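Local coordinates for protein ecto-NAD+ glycohydrolase (CD38 molecule) (Bos taurus, PDB 3GHH) that is an ectoenzyme known as the CD38 molecule and belongs to the ADP-ribosyl cyclase family, at residues Q84-K89 with E159-T164; F149-S154 with F183-A188. The protein carries 1 engineered substitution. All blocks are in the same frame, centred on the assembly; numbering follows the deposited sequence.

Contact 1: Q84-K89 with E159-T164; sequences QVFWSK and ESACNT. With NAG (2-acetamido-2-deoxy-beta-D-glucopyranose), chain C.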
loop_
_atom_site.group_PDB
_atom_site.type_symbol
_atom_site.label_atom_id
_atom_site.label_comp_id
_atom_site.label_asym_id
_atom_site.label_seq_id
_atom_site.Cartn_x
_atom_site.Cartn_y
_atom_site.Cartn_z
ATOM N N GLN A 84 -5.734 -14.956 -2.709
ATOM C CA GLN A 84 -4.727 -14.723 -1.678
ATOM C C GLN A 84 -4.786 -15.736 -0.541
ATOM O O GLN A 84 -5.867 -16.065 -0.039
ATOM C CB GLN A 84 -4.853 -13.305 -1.129
ATOM C CG GLN A 84 -3.698 -12.873 -0.252
ATOM C CD GLN A 84 -3.499 -11.372 -0.263
ATOM O OE1 GLN A 84 -4.063 -10.676 -1.100
ATOM N NE2 GLN A 84 -2.694 -10.864 0.670
ATOM N N VAL A 85 -3.617 -16.229 -0.135
ATOM C CA VAL A 85 -3.540 -17.178 0.966
ATOM C C VAL A 85 -2.561 -16.728 2.050
ATOM O O VAL A 85 -1.403 -16.435 1.768
ATOM C CB VAL A 85 -3.131 -18.579 0.469
ATOM C CG1 VAL A 85 -2.865 -19.493 1.663
ATOM C CG2 VAL A 85 -4.203 -19.148 -0.430
ATOM N N PHE A 86 -3.047 -16.666 3.289
ATOM C CA PHE A 86 -2.220 -16.357 4.442
ATOM C C PHE A 86 -1.922 -17.675 5.134
ATOM O O PHE A 86 -2.634 -18.654 4.932
ATOM C CB PHE A 86 -2.973 -15.426 5.395
ATOM C CG PHE A 86 -3.212 -14.049 4.828
ATOM C CD1 PHE A 86 -2.361 -13.000 5.143
ATOM C CD2 PHE A 86 -4.268 -13.816 3.965
ATOM C CE1 PHE A 86 -2.562 -11.735 4.606
ATOM C CE2 PHE A 86 -4.488 -12.554 3.439
ATOM C CZ PHE A 86 -3.633 -11.516 3.757
ATOM N N TRP A 87 -0.873 -17.711 5.941
ATOM C CA TRP A 87 -0.560 -18.922 6.680
ATOM C C TRP A 87 0.262 -18.601 7.908
ATOM O O TRP A 87 0.941 -17.579 7.972
ATOM C CB TRP A 87 0.180 -19.927 5.796
ATOM C CG TRP A 87 1.498 -19.417 5.302
ATOM C CD1 TRP A 87 1.727 -18.714 4.155
ATOM C CD2 TRP A 87 2.774 -19.563 5.944
ATOM N NE1 TRP A 87 3.068 -18.413 4.041
ATOM C CE2 TRP A 87 3.730 -18.923 5.127
ATOM C CE3 TRP A 87 3.200 -20.171 7.130
ATOM C CZ2 TRP A 87 5.082 -18.877 5.457
ATOM C CZ3 TRP A 87 4.546 -20.127 7.455
ATOM C CH2 TRP A 87 5.470 -19.483 6.620
ATOM N N SER A 88 0.195 -19.483 8.890
ATOM C CA SER A 88 0.945 -19.310 10.113
ATOM C C SER A 88 1.246 -20.675 10.698
ATOM O O SER A 88 0.329 -21.421 11.029
ATOM C CB SER A 88 0.149 -18.470 11.116
ATOM O OG SER A 88 0.957 -18.116 12.219
ATOM N N LYS A 89 2.533 -20.990 10.811
ATOM C CA LYS A 89 3.006 -22.241 11.411
ATOM C C LYS A 89 2.672 -23.458 10.551
ATOM O O LYS A 89 2.655 -24.579 11.046
ATOM C CB LYS A 89 2.430 -22.433 12.817
ATOM C CG LYS A 89 2.556 -21.225 13.743
ATOM C CD LYS A 89 4.013 -20.964 14.120
ATOM C CE LYS A 89 4.131 -19.857 15.155
ATOM N NZ LYS A 89 3.889 -18.522 14.558
ATOM N N GLU A 159 -2.735 -5.461 3.577
ATOM C CA GLU A 159 -3.454 -4.258 3.171
ATOM C C GLU A 159 -4.095 -4.370 1.795
ATOM O O GLU A 159 -5.150 -3.790 1.545
ATOM C CB GLU A 159 -2.524 -3.037 3.211
ATOM C CG GLU A 159 -2.208 -2.562 4.618
ATOM C CD GLU A 159 -1.211 -1.419 4.640
ATOM O OE1 GLU A 159 -0.873 -0.904 3.552
ATOM O OE2 GLU A 159 -0.775 -1.034 5.744
ATOM N N SER A 160 -3.462 -5.117 0.895
ATOM C CA SER A 160 -3.913 -5.134 -0.490
ATOM C C SER A 160 -4.902 -6.280 -0.741
ATOM O O SER A 160 -5.481 -6.376 -1.816
ATOM C CB SER A 160 -2.708 -5.239 -1.428
ATOM O OG SER A 160 -1.994 -6.422 -1.149
ATOM N N ALA A 161 -5.095 -7.136 0.262
ATOM C CA ALA A 161 -5.992 -8.287 0.152
ATOM C C ALA A 161 -7.376 -7.847 -0.303
ATOM O O ALA A 161 -7.837 -6.769 0.057
ATOM C CB ALA A 161 -6.087 -9.012 1.490
ATOM N N CYS A 162 -8.041 -8.665 -1.110
ATOM C CA CYS A 162 -9.359 -8.266 -1.599
ATOM C C CYS A 162 -10.298 -9.447 -1.847
ATOM O O CYS A 162 -9.871 -10.530 -2.271
ATOM C CB CYS A 162 -9.242 -7.362 -2.840
ATOM S SG CYS A 162 -8.396 -8.082 -4.270
ATOM N N ASN A 163 -11.577 -9.210 -1.581
ATOM C CA ASN A 163 -12.609 -10.236 -1.674
ATOM C C ASN A 163 -12.350 -11.402 -0.711
ATOM O O ASN A 163 -12.023 -11.179 0.455
ATOM C CB ASN A 163 -12.795 -10.675 -3.123
ATOM C CG ASN A 163 -13.363 -9.553 -3.992
ATOM O OD1 ASN A 163 -14.012 -8.632 -3.485
ATOM N ND2 ASN A 163 -13.127 -9.628 -5.292
ATOM N N THR A 164 -12.488 -12.636 -1.173
ATOM C CA THR A 164 -12.284 -13.768 -0.269
ATOM C C THR A 164 -10.796 -14.080 -0.127
ATOM O O THR A 164 -10.079 -14.208 -1.116
ATOM C CB THR A 164 -13.047 -15.024 -0.728
ATOM O OG1 THR A 164 -14.432 -14.706 -0.882
ATOM C CG2 THR A 164 -12.915 -16.154 0.313
HETATM C C1 NAG C . 2.185 -27.768 12.944
HETATM C C2 NAG C . 2.561 -28.411 11.601
HETATM C C3 NAG C . 3.719 -29.408 11.707
HETATM C C4 NAG C . 4.864 -28.906 12.584
HETATM C C5 NAG C . 4.323 -28.297 13.882
HETATM C C6 NAG C . 5.425 -27.643 14.705
HETATM C C7 NAG C . 0.746 -28.696 9.992
HETATM C C8 NAG C . -0.514 -29.442 9.671
HETATM N N2 NAG C . 1.412 -29.113 11.066
HETATM O O3 NAG C . 4.186 -29.750 10.414
HETATM O O4 NAG C . 5.739 -30.000 12.822
HETATM O O5 NAG C . 3.333 -27.310 13.638
HETATM O O6 NAG C . 6.122 -26.720 13.901
HETATM O O7 NAG C . 1.108 -27.755 9.284
HETATM O O HOH W 1 -7.810 -13.188 -2.134
HETATM O O HOH W 2 -8.164 -16.783 -1.289
HETATM O O HOH W 3 -3.081 -8.419 -2.616
HETATM O O HOH W 4 -6.240 -10.828 -2.583
#
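Gln84 and Phe86, on a strand of the central parallel sheet, converge on Ala161, just past the end of helix 145-160. This is the close-packed part of the contact. The Gln84 carboxamide lies against Ala161, with OE1 3.3 Å from Ala161 CA and NE2 4.0 Å from Ala161 CB. Its CG stands anti to the backbone N (chi1 -169°) and the chain runs on extended, which carries the amide from the strand to the helix end. Phe86 adds a looser apolar touch, its CZ 4.2 Å from Ala161 CB, which sits at the ring edge near its plane. Gln84 NE2 donates to Phe157 O within the helix.

The other side is looser and bridged by ordered waters. Gln84 OE1 accepts from water 3 at 2.9 Å, and water 4 lies 2.6 Å from the same oxygen; the first also bonds to Ser160 OG, itself hydrogen-bonded to Arg156 O, and the second receives Cys162 N. Water 1 takes Gln84 N at 2.8 Å and lies within bonding distance of Thr164 O, as water 2 does of Gln84 O and Thr164 O; waters 1, 2 and 4 have more acceptors in reach than protons. The Cys162-Cys81 disulfide further ties the chain leaving the helix.

Strand and helix exit are therefore joined by close contact of the Gln84 amide and Phe86 edge with Ala161, and in polar terms through water: the buried amide donates to a helix carbonyl and accepts from ordered water.

Contact 2: F149-S154 with F183-A188; sequences FWEVLS and FGRVQA. Engineered in segment 183-188: Gln187 (natural residue Glu).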
loop_
_atom_site.group_PDB
_atom_site.type_symbol
_atom_site.label_atom_id
_atom_site.label_comp_id
_atom_site.label_asym_id
_atom_site.label_seq_id
_atom_site.Cartn_x
_atom_site.Cartn_y
_atom_site.Cartn_z
ATOM N N PHE A 149 12.135 -6.707 6.541
ATOM C CA PHE A 149 11.612 -6.975 5.197
ATOM C C PHE A 149 10.292 -7.752 5.255
ATOM O O PHE A 149 9.269 -7.346 4.679
ATOM C CB PHE A 149 12.622 -7.792 4.381
ATOM C CG PHE A 149 12.082 -8.263 3.055
ATOM C CD1 PHE A 149 12.072 -7.415 1.955
ATOM C CD2 PHE A 149 11.569 -9.535 2.918
ATOM C CE1 PHE A 149 11.578 -7.848 0.728
ATOM C CE2 PHE A 149 11.066 -9.977 1.689
ATOM C CZ PHE A 149 11.074 -9.128 0.600
ATOM N N TRP A 150 10.322 -8.889 5.938
ATOM C CA TRP A 150 9.168 -9.777 5.933
ATOM C C TRP A 150 7.994 -9.143 6.666
ATOM O O TRP A 150 6.857 -9.309 6.264
ATOM C CB TRP A 150 9.516 -11.176 6.477
ATOM C CG TRP A 150 10.341 -11.991 5.520
ATOM C CD1 TRP A 150 11.651 -12.343 5.662
ATOM C CD2 TRP A 150 9.919 -12.515 4.250
ATOM N NE1 TRP A 150 12.069 -13.073 4.567
ATOM C CE2 TRP A 150 11.023 -13.192 3.688
ATOM C CE3 TRP A 150 8.717 -12.478 3.536
ATOM C CZ2 TRP A 150 10.959 -13.826 2.444
ATOM C CZ3 TRP A 150 8.652 -13.111 2.309
ATOM C CH2 TRP A 150 9.769 -13.780 1.775
ATOM N N GLU A 151 8.271 -8.386 7.723
ATOM C CA GLU A 151 7.204 -7.654 8.417
ATOM C C GLU A 151 6.511 -6.627 7.524
ATOM O O GLU A 151 5.279 -6.556 7.461
ATOM C CB GLU A 151 7.763 -6.964 9.665
ATOM C CG GLU A 151 8.140 -7.943 10.759
ATOM C CD GLU A 151 8.727 -7.257 11.976
ATOM O OE1 GLU A 151 9.388 -6.202 11.813
ATOM O OE2 GLU A 151 8.529 -7.778 13.094
ATOM N N VAL A 152 7.303 -5.834 6.843
ATOM C CA VAL A 152 6.745 -4.831 6.004
ATOM C C VAL A 152 6.084 -5.405 4.748
ATOM O O VAL A 152 5.045 -4.965 4.367
ATOM C CB VAL A 152 7.731 -3.831 5.608
ATOM C CG1 VAL A 152 8.774 -4.478 4.857
ATOM C CG2 VAL A 152 7.082 -2.863 4.748
ATOM N N LEU A 153 6.686 -6.402 4.141
ATOM C CA LEU A 153 6.050 -7.058 3.000
ATOM C C LEU A 153 4.722 -7.679 3.442
ATOM O O LEU A 153 3.713 -7.566 2.752
ATOM C CB LEU A 153 6.953 -8.129 2.384
ATOM C CG LEU A 153 6.540 -8.514 0.952
ATOM C CD1 LEU A 153 6.850 -7.371 0.015
ATOM C CD2 LEU A 153 7.265 -9.788 0.491
ATOM N N SER A 154 4.737 -8.346 4.593
ATOM C CA SER A 154 3.526 -8.959 5.141
ATOM C C SER A 154 2.407 -7.936 5.337
ATOM O O SER A 154 1.244 -8.197 5.022
ATOM C CB SER A 154 3.833 -9.639 6.478
ATOM O OG SER A 154 4.579 -10.822 6.283
ATOM N N PHE A 183 1.545 -13.317 11.322
ATOM C CA PHE A 183 0.142 -13.291 10.953
ATOM C C PHE A 183 -0.689 -12.568 12.014
ATOM O O PHE A 183 -1.555 -11.765 11.687
ATOM C CB PHE A 183 -0.424 -14.700 10.715
ATOM C CG PHE A 183 -1.903 -14.703 10.419
ATOM C CD1 PHE A 183 -2.382 -14.245 9.201
ATOM C CD2 PHE A 183 -2.814 -15.116 11.381
ATOM C CE1 PHE A 183 -3.754 -14.228 8.932
ATOM C CE2 PHE A 183 -4.176 -15.115 11.126
ATOM C CZ PHE A 183 -4.654 -14.667 9.897
ATOM N N GLY A 184 -0.466 -12.865 13.273
ATOM C CA GLY A 184 -1.319 -12.330 14.305
ATOM C C GLY A 184 -1.054 -10.872 14.593
ATOM O O GLY A 184 -1.893 -10.119 14.944
ATOM N N ARG A 185 0.165 -10.492 14.401
ATOM C CA ARG A 185 0.621 -9.243 14.860
ATOM C C ARG A 185 0.653 -8.189 13.761
ATOM O O ARG A 185 0.382 -7.059 14.006
ATOM C CB ARG A 185 1.975 -9.467 15.461
ATOM C CG ARG A 185 2.688 -8.320 15.791
ATOM C CD ARG A 185 3.819 -8.728 16.631
ATOM N NE ARG A 185 4.785 -9.546 15.929
ATOM C CZ ARG A 185 5.613 -9.072 15.027
ATOM N NH1 ARG A 185 5.581 -7.812 14.744
ATOM N NH2 ARG A 185 6.478 -9.862 14.463
ATOM N N VAL A 186 0.999 -8.591 12.553
ATOM C CA VAL A 186 1.151 -7.670 11.433
ATOM C C VAL A 186 0.065 -7.813 10.352
ATOM O O VAL A 186 -0.386 -6.816 9.775
ATOM C CB VAL A 186 2.555 -7.828 10.776
ATOM C CG1 VAL A 186 2.637 -7.012 9.515
ATOM C CG2 VAL A 186 3.653 -7.437 11.763
ATOM N N GLN A 187 -0.353 -9.042 10.064
ATOM C CA GLN A 187 -1.280 -9.264 8.954
ATOM C C GLN A 187 -2.749 -9.115 9.320
ATOM O O GLN A 187 -3.447 -8.303 8.732
ATOM C CB GLN A 187 -1.021 -10.623 8.304
ATOM C CG GLN A 187 0.394 -10.724 7.757
ATOM C CD GLN A 187 0.607 -11.947 6.922
ATOM O OE1 GLN A 187 0.445 -13.066 7.397
ATOM N NE2 GLN A 187 0.975 -11.745 5.662
ATOM N N ALA A 188 -3.226 -9.908 10.276
ATOM C CA ALA A 188 -4.642 -9.853 10.641
ATOM C C ALA A 188 -5.130 -8.447 11.018
ATOM O O ALA A 188 -6.190 -8.023 10.553
ATOM C CB ALA A 188 -4.970 -10.869 11.740
#
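The helical segments 149-154 and 183-187 meet at Glu151 and Val186, with axes 9.6 Å apart at closest and inclined by 65°. Helix 182-187, which contains a wider pi-type turn at 183-187, belongs to the beta-alpha-beta crossover between parallel strands 164-170 and 196-203, and here it packs against helix 145-160. In that turn Ala188 N donates to Phe183 O at 2.9 Å.

A salt bridge joins the helices. A single carboxylate oxygen, Glu151 OE2, takes Arg185 NH2 at 3.2 Å through its anti lone pair and, weakly, Arg185 NH1 at 3.4 Å. The bend in the arginine chain (chi3 66°) turns the guanidinium edge to that oxygen, with the two flat groups 68° apart. Arg185 NE has a second, weak partner in Met180 O.

Val186 CG1 presses on the helix backbone, 3.4 Å from Glu151 O, and also meets Ser154 CB. Deeper in, Gln187, an engineered residue in place of the natural Glu, lays its amide beside the buried Ser154, NE2 being 3.6 Å from Ser154 CB. The serine hydroxyl turns back into its own helix: Ser154 OG donates to Trp150 O at 2.7 Å, reaching it from the face of the carbonyl plane opposite Ser154 N.

The two contacts have centres about 11 Å apart and share helix 145-160: contact 2 uses its middle turns, contact 1 its end and the chain leading into strand 164-170. Along the sequence the segments alternate, 84-89, 149-154, 159-164 and 183-188, so the two contacts interlock. They also touch directly, since helix 182-187 lies beside strand 84-88: Phe86 CD1 is 3.6 Å from Gln187 OE1, and Phe86 CB is 3.8 Å from Phe183 CE1. Strand, long helix and short helix thus pack mutually in this part of the ADP-ribosyl cyclase fold, joining the parallel sheet to the helical part of the chain; segment 159-164 also bonds to the second subunit, Glu159 pairing with Arg156 of that chain.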